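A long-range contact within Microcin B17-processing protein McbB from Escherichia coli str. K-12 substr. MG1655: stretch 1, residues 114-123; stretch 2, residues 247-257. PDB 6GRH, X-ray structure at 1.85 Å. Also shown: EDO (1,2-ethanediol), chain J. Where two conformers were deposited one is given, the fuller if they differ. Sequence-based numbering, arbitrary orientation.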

# COMPACT_ATOMS: atom_id res chain seq x y z
N GLN B 114 -23.94 10.09 30.19
CA GLN B 114 -22.75 10.91 29.91
C GLN B 114 -22.67 11.41 28.49
O GLN B 114 -22.36 12.59 28.26
CB GLN B 114 -21.47 10.11 30.15
CG GLN B 114 -21.17 9.83 31.61
CD GLN B 114 -20.00 8.87 31.79
OE1 GLN B 114 -19.32 8.45 30.81
NE2 GLN B 114 -19.74 8.52 33.04
N TRP B 115 -22.96 10.53 27.54
CA TRP B 115 -22.69 10.84 26.15
C TRP B 115 -23.72 11.76 25.51
O TRP B 115 -23.46 12.29 24.45
CB TRP B 115 -22.44 9.57 25.32
CG TRP B 115 -21.21 8.79 25.76
CD1 TRP B 115 -20.31 9.13 26.73
CD2 TRP B 115 -20.76 7.52 25.23
NE1 TRP B 115 -19.33 8.14 26.84
CE2 TRP B 115 -19.59 7.15 25.93
CE3 TRP B 115 -21.26 6.65 24.26
CZ2 TRP B 115 -18.89 5.96 25.67
CZ3 TRP B 115 -20.55 5.45 24.00
CH2 TRP B 115 -19.39 5.13 24.72
N LYS B 116 -24.85 12.00 26.19
CA LYS B 116 -25.78 13.06 25.79
C LYS B 116 -25.12 14.44 25.73
O LYS B 116 -25.48 15.25 24.87
CB LYS B 116 -27.01 13.12 26.73
CG LYS B 116 -27.92 11.91 26.61
CD LYS B 116 -29.18 12.06 27.47
CE LYS B 116 -30.17 10.91 27.26
NZ LYS B 116 -30.39 10.53 25.83
N CYS B 117 -24.14 14.70 26.58
CA CYS B 117 -23.46 15.99 26.54
C CYS B 117 -22.46 16.11 25.38
O CYS B 117 -21.86 17.17 25.20
CB CYS B 117 -22.82 16.31 27.87
SG CYS B 117 -21.38 15.34 28.29
N ASP B 118 -22.26 15.01 24.62
CA ASP B 118 -21.56 15.02 23.34
C ASP B 118 -22.57 14.91 22.20
O ASP B 118 -22.18 14.66 21.05
CB ASP B 118 -20.57 13.85 23.32
CG ASP B 118 -19.66 13.82 24.55
OD1 ASP B 118 -18.71 14.63 24.64
OD2 ASP B 118 -19.92 13.01 25.48
N GLY B 119 -23.87 15.05 22.49
CA GLY B 119 -24.90 14.97 21.49
C GLY B 119 -25.17 13.59 20.93
O GLY B 119 -25.82 13.48 19.90
N VAL B 120 -24.73 12.56 21.64
CA VAL B 120 -24.89 11.18 21.21
C VAL B 120 -26.11 10.55 21.88
O VAL B 120 -26.15 10.48 23.09
CB VAL B 120 -23.63 10.37 21.54
CG1 VAL B 120 -23.86 8.88 21.30
CG2 VAL B 120 -22.47 10.88 20.69
N PHE B 121 -27.07 10.09 21.07
CA PHE B 121 -28.29 9.39 21.54
C PHE B 121 -28.09 7.88 21.45
O PHE B 121 -28.10 7.31 20.36
CB PHE B 121 -29.49 9.83 20.70
CG PHE B 121 -30.83 9.17 21.08
CD1 PHE B 121 -31.10 8.68 22.37
CD2 PHE B 121 -31.86 9.10 20.12
CE1 PHE B 121 -32.34 8.12 22.67
CE2 PHE B 121 -33.09 8.53 20.42
CZ PHE B 121 -33.34 8.04 21.70
N VAL B 122 -27.83 7.25 22.60
CA VAL B 122 -27.78 5.79 22.69
C VAL B 122 -29.01 5.40 23.49
O VAL B 122 -29.12 5.78 24.65
CB VAL B 122 -26.54 5.30 23.45
CG1 VAL B 122 -26.57 3.77 23.60
CG2 VAL B 122 -25.27 5.75 22.75
N SER B 123 -29.94 4.68 22.86
CA SER B 123 -31.21 4.34 23.50
C SER B 123 -31.09 3.20 24.50
O SER B 123 -31.78 3.21 25.51
CB SER B 123 -32.31 4.00 22.49
OG SER B 123 -31.86 3.01 21.59
N LYS B 247 -16.90 6.54 21.99
CA LYS B 247 -17.62 7.78 22.12
C LYS B 247 -17.36 8.74 20.97
O LYS B 247 -18.31 9.26 20.34
CB LYS B 247 -17.30 8.46 23.45
CG LYS B 247 -18.26 9.61 23.71
CD LYS B 247 -17.81 10.48 24.87
CE LYS B 247 -16.83 11.53 24.39
NZ LYS B 247 -16.56 12.41 25.53
N ARG B 248 -16.08 8.97 20.67
CA ARG B 248 -15.74 9.89 19.61
C ARG B 248 -16.18 9.43 18.24
O ARG B 248 -16.61 10.24 17.44
CB ARG B 248 -14.26 10.22 19.57
CG ARG B 248 -13.84 11.05 20.76
CD ARG B 248 -14.61 12.37 20.86
NE ARG B 248 -13.86 13.28 21.70
CZ ARG B 248 -14.36 14.32 22.35
NH1 ARG B 248 -15.65 14.65 22.29
NH2 ARG B 248 -13.52 15.07 23.06
N ARG B 249 -16.13 8.13 18.01
CA ARG B 249 -16.62 7.60 16.76
C ARG B 249 -18.14 7.77 16.61
O ARG B 249 -18.62 8.19 15.56
CB ARG B 249 -16.13 6.15 16.57
CG ARG B 249 -16.48 5.58 15.22
CD ARG B 249 -15.62 6.21 14.14
NE ARG B 249 -15.98 5.68 12.84
CZ ARG B 249 -16.31 6.37 11.75
NH1 ARG B 249 -16.29 7.72 11.73
NH2 ARG B 249 -16.63 5.70 10.65
N LEU B 250 -18.89 7.44 17.64
CA LEU B 250 -20.33 7.68 17.63
C LEU B 250 -20.65 9.14 17.46
O LEU B 250 -21.60 9.51 16.74
CB LEU B 250 -20.99 7.16 18.92
CG LEU B 250 -21.42 5.70 18.97
CD1 LEU B 250 -21.89 5.37 20.38
CD2 LEU B 250 -22.48 5.36 17.93
N GLN B 251 -19.88 9.98 18.14
CA GLN B 251 -20.03 11.43 18.04
C GLN B 251 -19.82 11.91 16.60
O GLN B 251 -20.66 12.68 16.10
CB GLN B 251 -19.12 12.13 19.02
CG GLN B 251 -19.27 13.64 19.03
CD GLN B 251 -18.54 14.29 20.19
OE1 GLN B 251 -17.88 13.63 20.99
NE2 GLN B 251 -18.75 15.59 20.33
N GLU B 252 -18.77 11.41 15.92
CA GLU B 252 -18.53 11.75 14.53
C GLU B 252 -19.71 11.43 13.64
O GLU B 252 -20.06 12.22 12.76
CB GLU B 252 -17.34 10.99 13.94
CG GLU B 252 -16.00 11.45 14.40
CD GLU B 252 -14.86 10.47 14.03
OE1 GLU B 252 -15.07 9.54 13.21
OE2 GLU B 252 -13.75 10.66 14.57
N LEU B 253 -20.29 10.26 13.87
CA LEU B 253 -21.35 9.72 13.01
C LEU B 253 -22.74 10.28 13.30
O LEU B 253 -23.47 10.57 12.36
CB LEU B 253 -21.41 8.19 13.12
CG LEU B 253 -20.18 7.47 12.54
CD1 LEU B 253 -20.13 6.03 13.04
CD2 LEU B 253 -20.19 7.50 11.03
N THR B 254 -23.08 10.42 14.59
CA THR B 254 -24.44 10.75 15.01
C THR B 254 -24.55 11.88 16.03
O THR B 254 -25.66 12.26 16.38
CB THR B 254 -25.16 9.53 15.67
OG1 THR B 254 -24.48 9.15 16.89
CG2 THR B 254 -25.19 8.35 14.71
N GLY B 255 -23.44 12.39 16.54
CA GLY B 255 -23.50 13.32 17.66
C GLY B 255 -23.15 14.75 17.26
O GLY B 255 -23.24 15.15 16.09
N THR B 256 -22.73 15.52 18.25
CA THR B 256 -22.34 16.90 18.01
C THR B 256 -20.98 16.91 17.30
O THR B 256 -19.94 16.57 17.89
CB THR B 256 -22.25 17.66 19.34
OG1 THR B 256 -23.55 17.67 19.94
CG2 THR B 256 -21.73 19.08 19.16
N SER B 257 -21.01 17.27 16.03
CA SER B 257 -19.80 17.27 15.21
C SER B 257 -18.90 18.42 15.65
O SER B 257 -19.36 19.57 15.71
CB SER B 257 -20.17 17.39 13.72
OG SER B 257 -18.98 17.43 12.91
C1 EDO J . -15.12 17.28 25.19
O1 EDO J . -15.03 17.62 23.81
C2 EDO J . -13.81 17.68 25.85
O2 EDO J . -13.66 17.05 27.12
O HOH W 1 -23.06 18.75 22.33
O HOH W 2 -18.09 16.67 23.12
O HOH W 3 -27.10 10.90 18.38
O HOH W 4 -26.66 7.90 18.10

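This is a mixed contact in which the last turns of a helix and the loop after it pack against a turn and the residues flanking it, through an apolar patch, a charged cluster and one backbone hydrogen bond. About 501 Å² is buried between the stretches, counting both sides.

Lys-247 and Trp-115 meet at one end. The aliphatic part of Lys-247 lies over one face of the indole. Its CG sits 3.4 Å from the centroid of the five-membered ring, almost on the ring normal, which makes a CH-pi contact. CD of Lys-247 is also 3.4 Å from CD1 of Trp-115. A lysine suits this place because its methylenes cover the ring while its amine reaches beyond to a carboxylate. NZ of Lys-247 forms a salt bridge with Asp-118, with weak hydrogen bonds to OD1 at 3.2 Å and OD2 at 3.4 Å.

Asp-118 is the polar hub. A long salt bridge joins its OD1 to NH1 of Arg-248 at 3.9 Å. Water 2 closes part of this gap: it donates to OD1 of Asp-118 at 2.6 Å and accepts from NH1 of Arg-248 at 3.3 Å and from NE2 of Gln-251 at 3.1 Å. The Arg-248 side chain leaves CA pointing away from stretch 1, but its end comes nearer. NH1 of Arg-248 also donates to OE1 of Gln-251 at 2.8 Å, which helps hold the cluster in place.

Leu-250 supplies the apolar side. Its CD1 is 3.9 Å from CZ3 of Trp-115 and 4.1 Å from CG2 of Val-122. Val-120 packs on the helix backbone, with CG2 3.6 Å from CA of Gln-251. These compact, uncharged side chains suit a buried site.

Beyond the helix the two backbones come close. The CA atoms of Val-120 and Gly-255 are 4.4 Å apart. N of Thr-256 donates to O of Asp-118 at 3.0 Å with a nearly straight geometry. CA of Gly-255 makes a CH...O contact with O of Gly-119 at 3.2 Å. Both glycines fit tight places. A CB on Gly-255 would clash with CG2 of Val-120 and O of Asp-118. One on Gly-119 would clash with OG1 of Thr-256, and its positive phi also favours glycine.

Water 3 donates to O of Gly-119 at 3.3 Å and to O of Thr-254 at 2.8 Å, linking the two chain segments. Water 4 similarly bridges O of Phe-121 and OG1 of Thr-254, at 2.7 and 2.8 Å.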